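Local coordinates for putative exported protein (Burkholderia pseudomallei, PDB 4JGB) that probably binds NAD(P) in a Rossmann-type fold and may act as an oxidoreductase, although its substrate is unknown, at residues A[145-150]-A[204-209]; A[18-23]-A[187-192]; A[78-83]-A[130-135]; A[9-14]-A[33-38]. One frame throughout, in Å; residues are numbered along the deposited sequence.

In the fold
The protein is a Rossmann-like domain, its central sheet packed with helices on both sides. Contact 4 pairs the first two parallel strands, with an ethanediol at the turn after strand 7-11 and a sulfate ion beyond strand 31-36, the region where relatives bind the dinucleotide. Contact 2 lies about 14 Å away, centre to centre, and touches it: Leu10 CD2 of contact 4 packs against Ala22 CB of contact 2 at 3.8 Å. Contact 1 joins the starts of strands 150-155 and 207-212 of the same sheet, with their lead-in loops, its centre about 22 Å from that of contact 4. Contact 3 joins two helix starts, its nearest atoms about 8 Å from those of contact 4.

Contact 1: residues A[145-150]-A[204-209]; sequences TVQDLD and FIRQAA
Arg206 reaches across from 204-209 to the loop 145-150 and lays its side chain, from CG to NH1, against the carbonyls of Val146, Gln147 and Leu149. Beyond CB, CG lies 3.4 Å from Leu149 O. CD rests 3.5 Å from Val146 O and almost as near to Gln147 O. A turn about the CG-CD bond (chi3 -69°) then swings NE aside, and the guanidinium lies with one face under Gln147 O, which sits toward the rim of that face, while Ile205 CG2 covers the opposite face, also off centre. At the tip NH1 has two acceptors. It donates to Leu149 O at 2.9 Å, the oxygen lying in the guanidinium plane although the nitrogen stands well above the carbonyl plane. The salt bridge from Arg206 NH1 to Asp150 OD1, 3.0 Å long, is more bent (138° at the hydrogen), and the carboxylate plane is turned 43° from the guanidinium.

The grip sits where two parallel neighbours of the Rossmann-like sheet begin: Asp150 opens strand 150-155, and Phe204 to Gln207 form a type II turn leading into strand 207-212. Arg206 occupies the third position of that turn with positive phi, and its backbone bonds to Trp151. Ile205 packs beside the acid, its CG2 3.5 Å from Asp150 OD1 and its CD1 3.9 Å from Asp150 CB. The other carboxylate oxygen, OD2, has a salt bridge with Lys100, so that Asp150 is shared between two cations, an arrangement that would probably stabilise its negative charge. The side chain of Leu149 packs on Val91 and Ala94 of helix 83-97.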
loop_
_atom_site.group_PDB
_atom_site.type_symbol
_atom_site.label_atom_id
_atom_site.label_comp_id
_atom_site.label_asym_id
_atom_site.label_seq_id
_atom_site.Cartn_x
_atom_site.Cartn_y
_atom_site.Cartn_z
ATOM N N THR A 145 16.576 0.938 -0.317
ATOM C CA THR A 145 17.746 1.501 0.391
ATOM C C THR A 145 17.457 1.680 1.893
ATOM O O THR A 145 18.315 2.124 2.674
ATOM C CB THR A 145 18.181 2.855 -0.210
ATOM O OG1 THR A 145 17.191 3.845 0.107
ATOM C CG2 THR A 145 18.327 2.741 -1.750
ATOM N N VAL A 146 16.244 1.351 2.310
ATOM C CA VAL A 146 15.871 1.640 3.670
ATOM C C VAL A 146 15.945 0.312 4.411
ATOM O O VAL A 146 15.156 -0.603 4.141
ATOM C CB VAL A 146 14.479 2.294 3.721
ATOM C CG1 VAL A 146 13.965 2.409 5.154
ATOM C CG2 VAL A 146 14.491 3.649 2.996
ATOM N N GLN A 147 16.890 0.227 5.342
ATOM C CA GLN A 147 17.162 -1.013 6.064
ATOM C C GLN A 147 16.602 -0.976 7.471
ATOM O O GLN A 147 16.457 -2.012 8.120
ATOM C CB GLN A 147 18.680 -1.240 6.161
ATOM C CG GLN A 147 19.400 -1.357 4.817
ATOM C CD GLN A 147 19.437 -2.783 4.292
ATOM O OE1 GLN A 147 18.410 -3.354 3.912
ATOM N NE2 GLN A 147 20.638 -3.373 4.268
ATOM N N ASP A 148 16.327 0.227 7.952
ATOM C CA ASP A 148 16.090 0.426 9.364
ATOM C C ASP A 148 14.586 0.489 9.737
ATOM O O ASP A 148 14.244 0.643 10.909
ATOM C CB ASP A 148 16.812 1.701 9.802
ATOM C CG ASP A 148 16.272 2.936 9.101
ATOM O OD1 ASP A 148 16.444 3.087 7.870
ATOM O OD2 ASP A 148 15.640 3.738 9.774
ATOM N N LEU A 149 13.697 0.441 8.751
ATOM C CA LEU A 149 12.256 0.361 9.024
ATOM C C LEU A 149 11.724 -0.987 8.518
ATOM O O LEU A 149 12.292 -1.552 7.577
ATOM C CB LEU A 149 11.508 1.489 8.285
ATOM C CG LEU A 149 11.773 2.978 8.527
ATOM C CD1 LEU A 149 10.864 3.818 7.631
ATOM C CD2 LEU A 149 11.518 3.319 9.977
ATOM N N ASP A 150 10.623 -1.472 9.122
ATOM C CA ASP A 150 9.864 -2.645 8.611
ATOM C C ASP A 150 8.806 -2.235 7.594
ATOM O O ASP A 150 7.615 -2.166 7.886
ATOM C CB ASP A 150 9.188 -3.415 9.740
ATOM C CG ASP A 150 10.179 -3.980 10.733
ATOM O OD1 ASP A 150 11.367 -4.171 10.367
ATOM O OD2 ASP A 150 9.766 -4.216 11.888
ATOM N N PHE A 204 6.413 -10.123 4.827
ATOM C CA PHE A 204 7.093 -9.494 3.689
ATOM C C PHE A 204 7.807 -8.224 4.137
ATOM O O PHE A 204 7.589 -7.159 3.565
ATOM C CB PHE A 204 6.055 -9.169 2.582
ATOM C CG PHE A 204 5.333 -10.386 2.047
ATOM C CD1 PHE A 204 6.002 -11.302 1.228
ATOM C CD2 PHE A 204 4.001 -10.618 2.350
ATOM C CE1 PHE A 204 5.361 -12.439 0.739
ATOM C CE2 PHE A 204 3.356 -11.759 1.868
ATOM C CZ PHE A 204 4.030 -12.667 1.054
ATOM N N ILE A 205 8.618 -8.345 5.195
ATOM C CA ILE A 205 9.361 -7.223 5.781
ATOM C C ILE A 205 10.494 -6.848 4.848
ATOM O O ILE A 205 11.277 -7.704 4.429
ATOM C CB ILE A 205 9.921 -7.576 7.191
ATOM C CG1 ILE A 205 8.772 -7.942 8.151
ATOM C CG2 ILE A 205 10.793 -6.446 7.773
ATOM C CD1 ILE A 205 7.783 -6.831 8.421
ATOM N N ARG A 206 10.541 -5.566 4.506
ATOM C CA ARG A 206 11.468 -5.023 3.523
ATOM C C ARG A 206 11.416 -5.743 2.174
ATOM O O ARG A 206 12.418 -5.884 1.508
ATOM C CB ARG A 206 12.894 -4.929 4.098
ATOM C CG ARG A 206 13.025 -3.793 5.109
ATOM C CD ARG A 206 14.447 -3.709 5.664
ATOM N NE ARG A 206 14.745 -4.870 6.507
ATOM C CZ ARG A 206 14.317 -5.023 7.757
ATOM N NH1 ARG A 206 13.533 -4.103 8.326
ATOM N NH2 ARG A 206 14.638 -6.122 8.441
ATOM N N GLN A 207 10.218 -6.181 1.781
ATOM C CA GLN A 207 10.023 -6.890 0.523
ATOM C C GLN A 207 8.818 -6.291 -0.165
ATOM O O GLN A 207 7.951 -5.674 0.484
ATOM C CB GLN A 207 9.791 -8.403 0.765
ATOM C CG GLN A 207 10.987 -9.147 1.368
ATOM C CD GLN A 207 10.738 -10.644 1.610
ATOM O OE1 GLN A 207 9.612 -11.085 1.703
ATOM N NE2 GLN A 207 11.827 -11.426 1.720
ATOM N N ALA A 208 8.777 -6.456 -1.482
ATOM C CA ALA A 208 7.530 -6.294 -2.236
ATOM C C ALA A 208 6.637 -7.458 -1.855
ATOM O O ALA A 208 7.127 -8.529 -1.419
ATOM C CB ALA A 208 7.811 -6.303 -3.744
ATOM N N ALA A 209 5.332 -7.250 -2.016
ATOM C CA ALA A 209 4.311 -8.223 -1.672
ATOM C C ALA A 209 3.168 -7.980 -2.619
ATOM O O ALA A 209 2.947 -6.838 -3.021
ATOM C CB ALA A 209 3.822 -7.962 -0.244
#

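Contact 2: residues A[18-23]-A[187-192]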
loop_
_atom_site.group_PDB
_atom_site.type_symbol
_atom_site.label_atom_id
_atom_site.label_comp_id
_atom_site.label_asym_id
_atom_site.label_seq_id
_atom_site.Cartn_x
_atom_site.Cartn_y
_atom_site.Cartn_z
ATOM N N GLY A 18 -8.432 2.383 -0.115
ATOM C CA GLY A 18 -8.175 2.855 1.233
ATOM C C GLY A 18 -9.352 2.677 2.180
ATOM O O GLY A 18 -9.157 2.289 3.329
ATOM N N SER A 19 -10.561 2.976 1.720
ATOM C CA SER A 19 -11.770 2.788 2.544
ATOM C C SER A 19 -11.970 1.317 2.966
ATOM O O SER A 19 -12.442 1.027 4.065
ATOM C CB SER A 19 -12.997 3.288 1.792
ATOM O OG SER A 19 -13.240 2.474 0.640
ATOM N N ARG A 20 -11.574 0.395 2.092
ATOM C CA ARG A 20 -11.691 -1.055 2.365
ATOM C C ARG A 20 -10.633 -1.530 3.344
ATOM O O ARG A 20 -10.874 -2.385 4.207
ATOM C CB ARG A 20 -11.658 -1.817 1.051
ATOM C CG ARG A 20 -13.027 -1.785 0.416
ATOM C CD ARG A 20 -13.044 -1.998 -1.075
ATOM N NE ARG A 20 -14.403 -1.844 -1.622
ATOM C CZ ARG A 20 -14.907 -0.711 -2.109
ATOM N NH1 ARG A 20 -14.191 0.393 -2.093
ATOM N NH2 ARG A 20 -16.140 -0.679 -2.587
ATOM N N ILE A 21 -9.456 -0.931 3.255
ATOM C CA ILE A 21 -8.422 -1.180 4.234
ATOM C C ILE A 21 -8.872 -0.688 5.621
ATOM O O ILE A 21 -8.778 -1.436 6.589
ATOM C CB ILE A 21 -7.062 -0.562 3.792
ATOM C CG1 ILE A 21 -6.544 -1.298 2.546
ATOM C CG2 ILE A 21 -6.061 -0.596 4.956
ATOM C CD1 ILE A 21 -5.306 -0.701 1.877
ATOM N N ALA A 22 -9.372 0.546 5.716
ATOM C CA ALA A 22 -9.793 1.078 7.000
ATOM C C ALA A 22 -10.884 0.237 7.630
ATOM O O ALA A 22 -10.860 -0.003 8.819
ATOM C CB ALA A 22 -10.264 2.542 6.877
ATOM N N ALA A 23 -11.854 -0.187 6.840
ATOM C CA ALA A 23 -12.982 -0.974 7.350
ATOM C C ALA A 23 -12.538 -2.382 7.773
ATOM O O ALA A 23 -13.031 -2.945 8.784
ATOM C CB ALA A 23 -14.074 -1.061 6.282
ATOM N N SER A 187 -10.136 -8.720 -5.792
ATOM C CA SER A 187 -11.179 -7.779 -5.381
ATOM C C SER A 187 -10.545 -6.846 -4.359
ATOM O O SER A 187 -9.558 -7.195 -3.705
ATOM C CB SER A 187 -12.399 -8.485 -4.764
ATOM O OG SER A 187 -12.150 -8.814 -3.396
ATOM N N ALA A 188 -11.102 -5.643 -4.247
ATOM C CA ALA A 188 -10.548 -4.638 -3.378
ATOM C C ALA A 188 -10.720 -5.085 -1.902
ATOM O O ALA A 188 -9.873 -4.829 -1.052
ATOM C CB ALA A 188 -11.209 -3.276 -3.672
ATOM N N GLU A 189 -11.804 -5.798 -1.635
ATOM C CA GLU A 189 -12.107 -6.336 -0.305
ATOM C C GLU A 189 -11.056 -7.383 0.040
ATOM O O GLU A 189 -10.535 -7.388 1.167
ATOM C CB GLU A 189 -13.527 -6.992 -0.258
ATOM C CG GLU A 189 -14.751 -6.060 -0.430
ATOM C CD GLU A 189 -14.862 -5.462 -1.830
ATOM O OE1 GLU A 189 -14.223 -6.022 -2.756
ATOM O OE2 GLU A 189 -15.568 -4.411 -1.986
ATOM N N ASP A 190 -10.790 -8.307 -0.895
ATOM C CA ASP A 190 -9.747 -9.308 -0.661
ATOM C C ASP A 190 -8.345 -8.694 -0.542
ATOM O O ASP A 190 -7.567 -9.108 0.316
ATOM C CB ASP A 190 -9.789 -10.453 -1.675
ATOM C CG ASP A 190 -10.884 -11.465 -1.343
ATOM O OD1 ASP A 190 -11.207 -11.617 -0.141
ATOM O OD2 ASP A 190 -11.434 -12.090 -2.274
ATOM N N TYR A 191 -8.011 -7.732 -1.401
ATOM C CA TYR A 191 -6.726 -7.029 -1.265
ATOM C C TYR A 191 -6.585 -6.417 0.139
ATOM O O TYR A 191 -5.518 -6.524 0.785
ATOM C CB TYR A 191 -6.565 -5.959 -2.351
ATOM C CG TYR A 191 -5.318 -5.115 -2.174
ATOM C CD1 TYR A 191 -4.106 -5.476 -2.786
ATOM C CD2 TYR A 191 -5.369 -3.905 -1.451
ATOM C CE1 TYR A 191 -2.969 -4.677 -2.635
ATOM C CE2 TYR A 191 -4.233 -3.115 -1.278
ATOM C CZ TYR A 191 -3.048 -3.504 -1.869
ATOM O OH TYR A 191 -1.941 -2.700 -1.719
ATOM N N ALA A 192 -7.670 -5.825 0.631
ATOM C CA ALA A 192 -7.684 -5.270 1.983
ATOM C C ALA A 192 -7.461 -6.389 3.065
ATOM O O ALA A 192 -6.705 -6.206 4.022
ATOM C CB ALA A 192 -8.991 -4.500 2.219
#
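Two helices on one side of the Rossmann-like sheet pack here: helix 16-27, the crossover helix of the first beta-alpha-beta unit, and the opening of helix 188-201. The segment axes approach to 8.5 Å and cross at -49°, a spacing that small residues on the second helix allow. Ala192 points at the first helix and sets its CB 3.5 Å from Arg20 O and 4.0 Å from Ile21 CG1. Further along Ile21, CD1 meets the edge of the Tyr191 ring at CE2 (4.1 Å). That ring stands nearly perpendicular to the ring of Phe154, and its hydroxyl is bonded to Phe154 O, which ties the helix to the sheet below.

At the more open flank Arg20 runs out extended from CG to NE and passes Ala188, whose CB touches its CD at 3.4 Å. Its NH1 turns back to Met16 O in its own helix. Glu189 bends at chi2 (68°), which brings CD round toward the arginine; its other oxygen, OE1, is held by Gly163 N. Ser187 caps the second helix, its OG accepting from Asp190 N. In the Arg20–Glu189 salt bridge, 2.8 Å from NE to OE2, the oxygen lies near the guanidinium plane, but NE meets it from above the carboxylate plane, the two planes being 89° apart.

Contact 3: residues A[78-83]-A[130-135]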
loop_
_atom_site.group_PDB
_atom_site.type_symbol
_atom_site.label_atom_id
_atom_site.label_comp_id
_atom_site.label_asym_id
_atom_site.label_seq_id
_atom_site.Cartn_x
_atom_site.Cartn_y
_atom_site.Cartn_z
ATOM N N GLU A 78 -3.606 8.521 -6.722
ATOM C CA GLU A 78 -2.173 8.706 -6.909
ATOM C C GLU A 78 -1.857 9.562 -8.139
ATOM O O GLU A 78 -2.633 9.593 -9.106
ATOM C CB GLU A 78 -1.520 7.349 -7.076
ATOM C CG GLU A 78 -1.943 6.647 -8.360
ATOM C CD GLU A 78 -1.359 5.262 -8.469
ATOM O OE1 GLU A 78 -0.508 4.926 -7.613
ATOM O OE2 GLU A 78 -1.739 4.516 -9.404
ATOM N N GLU A 79 -0.715 10.249 -8.103
ATOM C CA GLU A 79 -0.212 10.939 -9.280
ATOM C C GLU A 79 1.218 10.478 -9.523
ATOM O O GLU A 79 2.002 10.400 -8.569
ATOM C CB GLU A 79 -0.249 12.446 -9.076
ATOM C CG GLU A 79 -1.643 13.030 -8.950
ATOM C CD GLU A 79 -1.621 14.532 -8.716
ATOM O OE1 GLU A 79 -1.015 15.264 -9.531
ATOM O OE2 GLU A 79 -2.217 14.983 -7.719
ATOM N N ALA A 80 1.555 10.165 -10.781
ATOM C CA ALA A 80 2.892 9.663 -11.116
ATOM C C ALA A 80 3.983 10.543 -10.488
ATOM O O ALA A 80 4.907 10.028 -9.873
ATOM C CB ALA A 80 3.098 9.546 -12.623
ATOM N N SER A 81 3.843 11.864 -10.606
ATOM C CA SER A 81 4.894 12.773 -10.127
ATOM C C SER A 81 4.986 12.880 -8.604
ATOM O O SER A 81 5.882 13.547 -8.100
ATOM C CB SER A 81 4.733 14.166 -10.741
ATOM O OG SER A 81 3.453 14.667 -10.447
ATOM N N LYS A 82 4.075 12.238 -7.873
ATOM C CA LYS A 82 4.072 12.306 -6.413
ATOM C C LYS A 82 4.387 10.987 -5.697
ATOM O O LYS A 82 4.684 10.995 -4.505
ATOM C CB LYS A 82 2.730 12.840 -5.915
ATOM C CG LYS A 82 2.519 14.307 -6.243
ATOM C CD LYS A 82 1.210 14.818 -5.663
ATOM C CE LYS A 82 1.104 16.304 -5.926
ATOM N NZ LYS A 82 1.322 16.552 -7.376
ATOM N N VAL A 83 4.296 9.870 -6.421
ATOM C CA VAL A 83 4.444 8.528 -5.823
ATOM C C VAL A 83 5.764 8.379 -5.014
ATOM O O VAL A 83 5.739 7.956 -3.845
ATOM C CB VAL A 83 4.191 7.427 -6.873
ATOM C CG1 VAL A 83 4.787 6.092 -6.449
ATOM C CG2 VAL A 83 2.678 7.289 -7.143
ATOM N N LYS A 130 1.709 3.208 -17.886
ATOM C CA LYS A 130 3.174 3.140 -17.861
ATOM C C LYS A 130 3.833 4.154 -16.907
ATOM O O LYS A 130 4.729 3.796 -16.167
ATOM C CB LYS A 130 3.771 3.216 -19.283
ATOM C CG LYS A 130 3.805 1.849 -19.976
ATOM C CD LYS A 130 4.292 1.921 -21.428
ATOM C CE LYS A 130 4.166 0.554 -22.099
ATOM N NZ LYS A 130 4.306 0.653 -23.583
ATOM N N ALA A 131 3.362 5.398 -16.935
ATOM C CA ALA A 131 3.972 6.486 -16.164
ATOM C C ALA A 131 3.854 6.188 -14.664
ATOM O O ALA A 131 4.848 6.272 -13.937
ATOM C CB ALA A 131 3.308 7.816 -16.508
ATOM N N VAL A 132 2.662 5.829 -14.196
ATOM C CA VAL A 132 2.519 5.432 -12.783
ATOM C C VAL A 132 3.283 4.147 -12.452
ATOM O O VAL A 132 3.803 4.026 -11.363
ATOM C CB VAL A 132 1.058 5.316 -12.262
ATOM C CG1 VAL A 132 0.268 6.598 -12.514
ATOM C CG2 VAL A 132 0.343 4.085 -12.820
ATOM N N ALA A 133 3.375 3.203 -13.383
ATOM C CA ALA A 133 4.109 1.974 -13.068
ATOM C C ALA A 133 5.592 2.270 -12.825
ATOM O O ALA A 133 6.188 1.717 -11.903
ATOM C CB ALA A 133 3.930 0.924 -14.174
ATOM N N LEU A 134 6.151 3.160 -13.661
ATOM C CA LEU A 134 7.528 3.630 -13.530
ATOM C C LEU A 134 7.751 4.363 -12.206
ATOM O O LEU A 134 8.764 4.157 -11.572
ATOM C CB LEU A 134 7.930 4.589 -14.687
ATOM C CG LEU A 134 7.899 4.032 -16.108
ATOM C CD1 LEU A 134 8.270 5.085 -17.158
ATOM C CD2 LEU A 134 8.783 2.809 -16.199
ATOM N N ALA A 135 6.846 5.269 -11.855
ATOM C CA ALA A 135 6.888 5.948 -10.545
ATOM C C ALA A 135 6.861 4.925 -9.386
ATOM O O ALA A 135 7.638 5.057 -8.426
ATOM C CB ALA A 135 5.729 6.920 -10.421
#
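Ala80 points its CB toward helix 130-143 and lodges among three residues of its first two turns. The methyl lies 4.1 Å from Val132 CG1 and 4.3 Å from the CB of both Ala131 and Ala135, with Ala131 O a little closer. Ala135 faces back the other way: its CB comes up to Ala80 O at 3.3 Å and, three residues further along that segment, to Val83 CB at 3.9 Å. Val83 also points toward the helix, and its CG1, anti to the backbone N, lies 3.6 Å from Ala135 O.

The segment 78-83 is the loop that follows strand 68-71 and leads into helix 83-97, so the contact brings the start of that helix against the start of helix 130-143, two helices of the Rossmann-like fold. No hydrogen bond crosses between the segments; methyl groups, carbonyl oxygens and one carboxylate oxygen do the touching, and small residues let the two backbones come close, with the CA atoms of Ala80 and Val132 4.6 Å apart.

Glu78 lies at about a right angle to Val132. Its CG sits between the backbone N and the carbonyl carbon (chi1 66°), the chain beyond it is extended, and OE2 ends 4.0 Å from Val132 CG2. The other oxygen, OE1, makes a weak hydrogen bond to His136, one turn further along the same helix, whose side chain also touches Val83.

Contact 4: residues A[9-14]-A[33-38]. With EDO (1,2-ethanediol), chain C; SO4 (sulfate ion), chain E.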
loop_
_atom_site.group_PDB
_atom_site.type_symbol
_atom_site.label_atom_id
_atom_site.label_comp_id
_atom_site.label_asym_id
_atom_site.label_seq_id
_atom_site.Cartn_x
_atom_site.Cartn_y
_atom_site.Cartn_z
ATOM N N ALA A 9 -2.352 4.287 11.489
ATOM C CA ALA A 9 -2.630 5.573 10.844
ATOM C C ALA A 9 -2.589 5.337 9.346
ATOM O O ALA A 9 -1.712 4.649 8.841
ATOM C CB ALA A 9 -1.607 6.629 11.240
ATOM N N LEU A 10 -3.544 5.916 8.633
ATOM C CA LEU A 10 -3.766 5.528 7.240
ATOM C C LEU A 10 -4.017 6.780 6.415
ATOM O O LEU A 10 -4.944 7.529 6.746
ATOM C CB LEU A 10 -4.984 4.572 7.186
ATOM C CG LEU A 10 -5.390 4.130 5.761
ATOM C CD1 LEU A 10 -4.301 3.232 5.187
ATOM C CD2 LEU A 10 -6.752 3.433 5.727
ATOM N N PHE A 11 -3.168 7.038 5.405
ATOM C CA PHE A 11 -3.406 8.061 4.375
ATOM C C PHE A 11 -4.210 7.454 3.211
ATOM O O PHE A 11 -4.083 6.272 2.930
ATOM C CB PHE A 11 -2.073 8.649 3.850
ATOM C CG PHE A 11 -1.357 9.520 4.852
ATOM C CD1 PHE A 11 -1.600 10.902 4.910
ATOM C CD2 PHE A 11 -0.464 8.959 5.764
ATOM C CE1 PHE A 11 -0.959 11.703 5.866
ATOM C CE2 PHE A 11 0.199 9.751 6.711
ATOM C CZ PHE A 11 -0.054 11.128 6.765
ATOM N N GLY A 12 -5.045 8.259 2.560
ATOM C CA GLY A 12 -5.826 7.787 1.421
ATOM C C GLY A 12 -7.054 6.980 1.796
ATOM O O GLY A 12 -7.586 6.244 0.957
ATOM N N ALA A 13 -7.508 7.104 3.046
ATOM C CA ALA A 13 -8.625 6.289 3.566
ATOM C C ALA A 13 -10.018 6.424 2.882
ATOM O O ALA A 13 -10.890 5.547 3.106
ATOM C CB ALA A 13 -8.754 6.418 5.094
ATOM N N THR A 14 -10.245 7.458 2.063
ATOM C CA THR A 14 -11.558 7.614 1.433
ATOM C C THR A 14 -11.567 6.987 0.055
ATOM O O THR A 14 -12.606 6.983 -0.612
ATOM C CB THR A 14 -12.008 9.079 1.232
ATOM O OG1 THR A 14 -11.105 9.744 0.340
ATOM C CG2 THR A 14 -12.052 9.826 2.511
ATOM N N THR A 33 -6.965 5.416 12.469
ATOM C CA THR A 33 -7.020 6.868 12.318
ATOM C C THR A 33 -6.780 7.235 10.853
ATOM O O THR A 33 -5.704 7.014 10.344
ATOM C CB THR A 33 -5.964 7.523 13.243
ATOM O OG1 THR A 33 -6.131 6.985 14.568
ATOM C CG2 THR A 33 -6.097 9.073 13.249
ATOM N N ALA A 34 -7.793 7.788 10.180
ATOM C CA ALA A 34 -7.635 8.340 8.837
ATOM C C ALA A 34 -6.957 9.704 8.903
ATOM O O ALA A 34 -7.476 10.655 9.522
ATOM C CB ALA A 34 -8.990 8.435 8.120
ATOM N N LEU A 35 -5.786 9.807 8.283
ATOM C CA LEU A 35 -5.067 11.058 8.292
ATOM C C LEU A 35 -5.258 11.748 6.945
ATOM O O LEU A 35 -5.114 11.094 5.900
ATOM C CB LEU A 35 -3.574 10.830 8.599
ATOM C CG LEU A 35 -3.155 10.321 9.976
ATOM C CD1 LEU A 35 -1.629 10.261 10.039
ATOM C CD2 LEU A 35 -3.682 11.241 11.076
ATOM N N SER A 36 -5.580 13.052 6.974
ATOM C CA SER A 36 -5.666 13.889 5.748
ATOM C C SER A 36 -5.493 15.400 5.987
ATOM O O SER A 36 -5.531 15.864 7.130
ATOM C CB SER A 36 -6.982 13.638 4.992
ATOM O OG SER A 36 -8.102 13.971 5.790
ATOM N N ARG A 37 -5.306 16.159 4.903
ATOM C CA ARG A 37 -5.220 17.638 4.982
ATOM C C ARG A 37 -6.520 18.288 5.471
ATOM O O ARG A 37 -6.471 19.203 6.289
ATOM C CB ARG A 37 -4.776 18.244 3.648
ATOM N N ASN A 38 -7.673 17.804 4.989
ATOM C CA ASN A 38 -8.995 18.252 5.467
ATOM C C ASN A 38 -9.807 17.080 5.954
ATOM O O ASN A 38 -10.589 16.520 5.183
ATOM C CB ASN A 38 -9.805 18.935 4.369
ATOM C CG ASN A 38 -8.955 19.756 3.450
ATOM O OD1 ASN A 38 -8.490 19.259 2.425
ATOM N ND2 ASN A 38 -8.720 21.016 3.815
HETATM C C1 EDO C . -8.707 11.196 0.654
HETATM O O1 EDO C . -8.579 9.798 0.993
HETATM C C2 EDO C . -8.785 11.994 1.946
HETATM O O2 EDO C . -8.527 11.045 2.981
HETATM S S SO4 E . -4.931 14.255 1.428
HETATM O O1 SO4 E . -4.889 15.164 2.598
HETATM O O2 SO4 E . -4.356 12.923 1.717
HETATM O O3 SO4 E . -6.346 14.091 1.023
HETATM O O4 SO4 E . -4.146 14.864 0.334
HETATM O O HOH W 1 -6.983 8.981 5.151
HETATM O O HOH W 2 -5.260 11.006 3.084
#
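Leu35 covers one face of the Phe11 ring with its CB, a CH-pi contact 4.0 Å from the centroid and 17° off the ring normal. From CB the leucine continues along the same side of the sheet: CD1 meets Phe11 CZ at 3.7 Å and Ala9 CB at 3.8 Å. The face bearing Leu10 and Ala34 has a smaller contact, Ala13 CB against Ala34 CB at 3.6 Å.

Beneath these side chains the backbones pair in parallel. Leu10 N donates to Thr33 O, and Leu10 O receives Leu35 N in a nearly straight bond (170° at the hydrogen). The strands belong to the beta-alpha-beta unit that opens the Rossmann fold, and the turn after strand 7-11 carries the glycine-rich sequence, Gly12 to Gly18, that in relatives receives the dinucleotide phosphates.

Two waters fill in where the strands part: one accepts from Ala13 N, the other from Gly12 N at 2.8 Å, and both lie within bonding distance of Leu35 O. Farther out, ethanediol O1 accepts from Thr14 N at 3.1 Å, and the sulfate is bonded to Tyr73 OH and lies doubtfully close to Arg37 N. Both small molecules probably come from the crystallisation liquor; the sulfate's place after the second strand is where NADP-dependent relatives often bind the 2'-phosphate, which it may mimic. Leu35 also packs on Ala62 and Leu63 of helix 56-63.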